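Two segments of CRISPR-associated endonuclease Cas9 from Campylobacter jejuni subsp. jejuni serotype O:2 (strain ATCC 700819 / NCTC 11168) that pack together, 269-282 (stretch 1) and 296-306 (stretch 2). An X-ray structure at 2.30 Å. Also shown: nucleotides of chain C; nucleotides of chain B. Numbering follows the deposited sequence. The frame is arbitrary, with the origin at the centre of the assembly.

Stretch 1 (269-282) FMFVALTRIINLLN
Stretch 2 (296-306) DLNALLNEVLK

Residues 269-282 and 296-306 are both helical throughout, each forming part of a helix that extends beyond the segment at both ends. Phi and psi cluster near -65° and -40°, though psi rises to -18° at Leu 305, and successive i+4 to i bonds hold the turns. The helices run in roughly opposite directions, with 143° between their N-to-C vectors and 10.3 Å between the axes at closest approach. The register therefore descends in one helix as it climbs in the other: the CA atoms of Met 270 and Leu 305 lie 8.4 Å apart, those of Ala 273 and Leu 301 7.1 Å, and those of Ile 277 and Leu 297 also 7.1 Å.

No hydrogen bond crosses the interface, so the contact rests on van der Waals packing and on the removal of hydrocarbon surface from water. Its 529 Å² of buried surface, summed over both sides, comes almost entirely from apolar residues whose shapes interlock, and two leucines of the second helix act as knobs. Leu 297 (chi1 t, chi2 151°) leaves its backbone sideways, but its end comes nearer the first helix and fills the hollow among Leu 274, Ile 277, Ile 278 and Leu 281. Its CD1 lies 3.6 Å from Ile 278 CG1, its CD2 4.2 Å from Leu 274 CD2, and its CB 4.2 Å from Leu 281 CD1. One turn on, Leu 301 (t, p) repeats the arrangement among Met 270, Ala 273, Leu 274 and Ile 277. Its CD2 packs 4.0 Å from Met 270 SD and 3.9 Å from Leu 274 CD2, while its CD1 is 4.3 Å from Ala 273 CB. Leu 274 and Ile 277 line both hollows, and Leu 274, in the m, t rotamer, touches both knobs with CD2.

Ile 277 (m, t) is the principal bump of the first helix, burying 80 Å² against the second. It points toward its partner and extends CD1 to 3.7 Å from both Leu 300 CB and Leu 301 N, close against the opposing helix; the same CD1 is 4.4 Å from Val 304 CG2. Ala 273 also points across, and its short side chain sets CB 3.9 Å from CG1 of Val 304 (chi1 t). Toward the C-terminal end of the first segment, Leu 281 and Leu 300, both m, t and both pointing across, meet with CD2 of Leu 281 4.1 Å from CD1 of Leu 300. At the other end, Met 270 (t, p, p) curls its flexible thioether toward the second helix, placing CE 3.8 Å from CD2 of Leu 305 (m, t).

Two polar side chains of the first helix bond back to their own backbone, clear of the seam. Thr 275 (m) returns OG1 to Phe 271 O at 2.8 Å, and Asn 282 (m) directs ND2 to Ile 278 O at 2.6 Å, nearly linearly at 174°. Nucleic acid approaches residues that do not touch the second helix: Val 272 CG2 lies 3.6 Å from O3' of A5 in chain B.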

# COMPACT_ATOMS: atom_id res chain seq x y z
N PHE A 269 13.68 -23.18 18.82
CA PHE A 269 14.41 -22.92 20.05
C PHE A 269 15.67 -23.77 20.12
O PHE A 269 16.75 -23.27 20.47
CB PHE A 269 13.53 -23.18 21.27
CG PHE A 269 12.56 -22.07 21.57
CD1 PHE A 269 12.88 -20.75 21.28
CD2 PHE A 269 11.33 -22.34 22.15
CE1 PHE A 269 12.00 -19.73 21.55
CE2 PHE A 269 10.44 -21.32 22.43
CZ PHE A 269 10.78 -20.01 22.13
N MET A 270 15.56 -25.05 19.79
CA MET A 270 16.72 -25.93 19.79
C MET A 270 17.75 -25.47 18.78
O MET A 270 18.95 -25.37 19.08
CB MET A 270 16.28 -27.37 19.52
CG MET A 270 17.40 -28.39 19.59
SD MET A 270 17.96 -28.70 21.27
CE MET A 270 16.44 -29.31 22.02
N PHE A 271 17.31 -25.15 17.56
CA PHE A 271 18.24 -24.77 16.51
C PHE A 271 18.94 -23.46 16.84
O PHE A 271 20.16 -23.33 16.66
CB PHE A 271 17.51 -24.66 15.17
CG PHE A 271 18.36 -24.09 14.06
CD1 PHE A 271 19.40 -24.83 13.52
CD2 PHE A 271 18.12 -22.82 13.57
CE1 PHE A 271 20.18 -24.31 12.50
CE2 PHE A 271 18.90 -22.30 12.55
CZ PHE A 271 19.93 -23.05 12.02
N VAL A 272 18.19 -22.46 17.31
CA VAL A 272 18.79 -21.17 17.62
C VAL A 272 19.75 -21.30 18.80
O VAL A 272 20.87 -20.77 18.77
CB VAL A 272 17.70 -20.12 17.88
CG1 VAL A 272 18.32 -18.84 18.44
CG2 VAL A 272 16.94 -19.82 16.60
N ALA A 273 19.32 -22.00 19.86
CA ALA A 273 20.20 -22.20 21.00
C ALA A 273 21.48 -22.92 20.60
O ALA A 273 22.58 -22.55 21.03
CB ALA A 273 19.47 -22.96 22.10
N LEU A 274 21.37 -23.95 19.76
CA LEU A 274 22.56 -24.63 19.27
C LEU A 274 23.41 -23.71 18.41
O LEU A 274 24.64 -23.82 18.43
CB LEU A 274 22.17 -25.88 18.48
CG LEU A 274 21.59 -27.05 19.28
CD1 LEU A 274 21.09 -28.14 18.34
CD2 LEU A 274 22.62 -27.60 20.25
N THR A 275 22.79 -22.81 17.66
CA THR A 275 23.54 -21.90 16.80
C THR A 275 24.43 -20.98 17.62
O THR A 275 25.63 -20.85 17.36
CB THR A 275 22.60 -21.10 15.91
OG1 THR A 275 21.91 -21.98 15.02
CG2 THR A 275 23.37 -20.08 15.10
N ARG A 276 23.86 -20.33 18.65
CA ARG A 276 24.66 -19.43 19.48
C ARG A 276 25.74 -20.19 20.23
O ARG A 276 26.89 -19.74 20.31
CB ARG A 276 23.76 -18.68 20.46
CG ARG A 276 22.35 -18.41 19.95
CD ARG A 276 22.15 -16.97 19.53
NE ARG A 276 22.45 -16.03 20.60
CZ ARG A 276 23.36 -15.06 20.51
NH1 ARG A 276 24.04 -14.89 19.38
NH2 ARG A 276 23.57 -14.25 21.54
N ILE A 277 25.40 -21.35 20.80
CA ILE A 277 26.34 -22.09 21.63
C ILE A 277 27.50 -22.62 20.79
O ILE A 277 28.67 -22.39 21.11
CB ILE A 277 25.62 -23.22 22.39
CG1 ILE A 277 24.67 -22.64 23.43
CG2 ILE A 277 26.63 -24.15 23.05
CD1 ILE A 277 23.81 -23.68 24.12
N ILE A 278 27.18 -23.34 19.71
CA ILE A 278 28.23 -23.91 18.86
C ILE A 278 29.11 -22.81 18.29
O ILE A 278 30.34 -22.93 18.26
CB ILE A 278 27.61 -24.78 17.75
CG1 ILE A 278 26.88 -25.98 18.35
CG2 ILE A 278 28.67 -25.24 16.77
CD1 ILE A 278 26.00 -26.71 17.36
N ASN A 279 28.50 -21.72 17.83
CA ASN A 279 29.28 -20.62 17.26
C ASN A 279 30.13 -19.93 18.31
O ASN A 279 31.21 -19.43 17.98
CB ASN A 279 28.35 -19.62 16.57
CG ASN A 279 27.73 -20.18 15.30
OD1 ASN A 279 27.95 -21.33 14.94
ND2 ASN A 279 26.94 -19.36 14.62
N LEU A 280 29.68 -19.89 19.56
CA LEU A 280 30.49 -19.29 20.61
C LEU A 280 31.68 -20.18 20.95
O LEU A 280 32.80 -19.68 21.14
CB LEU A 280 29.65 -19.02 21.86
CG LEU A 280 30.41 -18.36 23.01
CD1 LEU A 280 30.94 -17.00 22.60
CD2 LEU A 280 29.54 -18.25 24.25
N LEU A 281 31.46 -21.49 21.05
CA LEU A 281 32.57 -22.41 21.31
C LEU A 281 33.60 -22.35 20.19
O LEU A 281 34.81 -22.35 20.45
CB LEU A 281 32.04 -23.83 21.48
CG LEU A 281 30.97 -24.05 22.55
CD1 LEU A 281 30.51 -25.50 22.55
CD2 LEU A 281 31.49 -23.65 23.92
N ASN A 282 33.14 -22.30 18.94
CA ASN A 282 34.07 -22.15 17.82
C ASN A 282 34.68 -20.76 17.78
O ASN A 282 35.81 -20.59 17.32
CB ASN A 282 33.35 -22.46 16.50
CG ASN A 282 33.08 -23.94 16.32
OD1 ASN A 282 33.88 -24.65 15.70
ND2 ASN A 282 31.97 -24.41 16.86
N ASP A 296 30.77 -30.16 27.14
CA ASP A 296 30.74 -28.72 27.34
C ASP A 296 29.62 -28.07 26.54
O ASP A 296 29.14 -26.99 26.92
CB ASP A 296 32.08 -28.10 26.95
N LEU A 297 29.19 -28.69 25.44
CA LEU A 297 28.02 -28.21 24.71
C LEU A 297 26.73 -28.61 25.42
O LEU A 297 25.81 -27.80 25.56
CB LEU A 297 28.04 -28.76 23.28
CG LEU A 297 26.90 -28.43 22.31
CD1 LEU A 297 27.45 -28.44 20.90
CD2 LEU A 297 25.74 -29.42 22.41
N ASN A 298 26.65 -29.87 25.87
CA ASN A 298 25.43 -30.34 26.53
C ASN A 298 25.17 -29.60 27.83
O ASN A 298 24.02 -29.47 28.25
CB ASN A 298 25.52 -31.85 26.78
CG ASN A 298 25.40 -32.67 25.51
OD1 ASN A 298 24.88 -32.19 24.49
ND2 ASN A 298 25.86 -33.91 25.55
N ALA A 299 26.23 -29.11 28.49
CA ALA A 299 26.05 -28.36 29.72
C ALA A 299 25.36 -27.03 29.46
O ALA A 299 24.41 -26.66 30.15
CB ALA A 299 27.39 -28.15 30.41
N LEU A 300 25.83 -26.29 28.44
CA LEU A 300 25.20 -25.02 28.10
C LEU A 300 23.78 -25.23 27.58
O LEU A 300 22.88 -24.45 27.88
CB LEU A 300 26.04 -24.27 27.07
CG LEU A 300 27.48 -23.95 27.50
CD1 LEU A 300 28.26 -23.33 26.35
CD2 LEU A 300 27.48 -23.02 28.70
N LEU A 301 23.57 -26.29 26.79
CA LEU A 301 22.24 -26.56 26.26
C LEU A 301 21.28 -26.99 27.36
O LEU A 301 20.09 -26.64 27.33
CB LEU A 301 22.32 -27.64 25.17
CG LEU A 301 21.01 -28.00 24.47
CD1 LEU A 301 20.44 -26.79 23.74
CD2 LEU A 301 21.22 -29.16 23.51
N ASN A 302 21.77 -27.74 28.35
CA ASN A 302 20.91 -28.17 29.45
C ASN A 302 20.46 -26.99 30.30
O ASN A 302 19.38 -27.04 30.90
CB ASN A 302 21.63 -29.20 30.32
CG ASN A 302 21.07 -30.60 30.14
OD1 ASN A 302 21.20 -31.20 29.07
ND2 ASN A 302 20.46 -31.13 31.19
N GLU A 303 21.26 -25.93 30.38
CA GLU A 303 20.83 -24.73 31.09
C GLU A 303 19.77 -23.98 30.30
O GLU A 303 18.87 -23.36 30.89
CB GLU A 303 22.02 -23.82 31.38
N VAL A 304 19.84 -24.01 28.97
CA VAL A 304 18.81 -23.40 28.14
C VAL A 304 17.51 -24.20 28.24
O VAL A 304 16.43 -23.63 28.42
CB VAL A 304 19.28 -23.28 26.68
CG1 VAL A 304 18.13 -22.89 25.78
CG2 VAL A 304 20.41 -22.27 26.58
N LEU A 305 17.60 -25.52 28.13
CA LEU A 305 16.41 -26.36 28.13
C LEU A 305 15.66 -26.34 29.45
O LEU A 305 14.49 -26.71 29.50
CB LEU A 305 16.78 -27.80 27.76
CG LEU A 305 17.17 -28.06 26.31
CD1 LEU A 305 17.57 -29.51 26.12
CD2 LEU A 305 16.02 -27.69 25.38
N LYS A 306 16.31 -25.91 30.54
CA LYS A 306 15.68 -25.88 31.85
C LYS A 306 14.84 -24.63 32.06
O LYS A 306 13.72 -24.72 32.59
CB LYS A 306 16.75 -25.98 32.95
P DT C 26 33.31 -16.25 14.88
OP1 DT C 26 34.60 -16.61 15.50
OP2 DT C 26 33.26 -15.17 13.85
O5' DT C 26 32.65 -17.55 14.23
C5' DT C 26 32.20 -18.60 15.07
C4' DT C 26 31.42 -19.63 14.27
O4' DT C 26 30.15 -19.07 13.88
C3' DT C 26 32.08 -20.04 12.97
O3' DT C 26 33.00 -21.09 13.22
C2' DT C 26 30.90 -20.51 12.14
C1' DT C 26 29.78 -19.57 12.60
N1 DT C 26 29.55 -18.41 11.69
C2 DT C 26 28.73 -18.57 10.59
O2 DT C 26 28.18 -19.62 10.32
N3 DT C 26 28.57 -17.45 9.83
C4 DT C 26 29.14 -16.20 10.05
O4 DT C 26 28.95 -15.25 9.30
C5 DT C 26 29.98 -16.11 11.21
C7 DT C 26 30.66 -14.81 11.55
C6 DT C 26 30.14 -17.20 11.97
P A B 5 18.05 -17.79 10.07
OP1 A B 5 16.63 -18.17 10.30
OP2 A B 5 18.37 -16.68 9.14
O5' A B 5 18.71 -17.44 11.48
C5' A B 5 18.88 -18.45 12.46
C4' A B 5 19.81 -18.01 13.56
O4' A B 5 21.13 -17.75 13.04
C3' A B 5 19.44 -16.72 14.27
O3' A B 5 18.39 -16.88 15.20
C2' A B 5 20.77 -16.31 14.89
O2' A B 5 21.05 -17.09 16.05
C1' A B 5 21.75 -16.73 13.80
N9 A B 5 22.07 -15.59 12.91
C8 A B 5 21.65 -15.36 11.62
N7 A B 5 22.11 -14.24 11.11
C5 A B 5 22.88 -13.70 12.14
C6 A B 5 23.65 -12.53 12.23
N6 A B 5 23.77 -11.64 11.25
N1 A B 5 24.29 -12.29 13.40
C2 A B 5 24.17 -13.18 14.39
N3 A B 5 23.49 -14.32 14.42
C4 A B 5 22.86 -14.52 13.25
P U B 6 17.36 -15.67 15.44
OP1 U B 6 16.21 -16.20 16.22
OP2 U B 6 17.11 -15.00 14.14
O5' U B 6 18.17 -14.67 16.38
C5' U B 6 18.69 -15.12 17.62
C4' U B 6 19.57 -14.08 18.26
O4' U B 6 20.75 -13.86 17.45
C3' U B 6 18.97 -12.70 18.41
O3' U B 6 18.09 -12.59 19.52
C2' U B 6 20.20 -11.81 18.51
O2' U B 6 20.76 -11.87 19.81
C1' U B 6 21.16 -12.51 17.54
N1 U B 6 21.12 -11.91 16.19
C2 U B 6 21.85 -10.75 16.01
O2 U B 6 22.50 -10.22 16.89
N3 U B 6 21.78 -10.23 14.74
C4 U B 6 21.08 -10.74 13.67
O4 U B 6 21.13 -10.16 12.58
C5 U B 6 20.36 -11.95 13.94
C6 U B 6 20.40 -12.48 15.17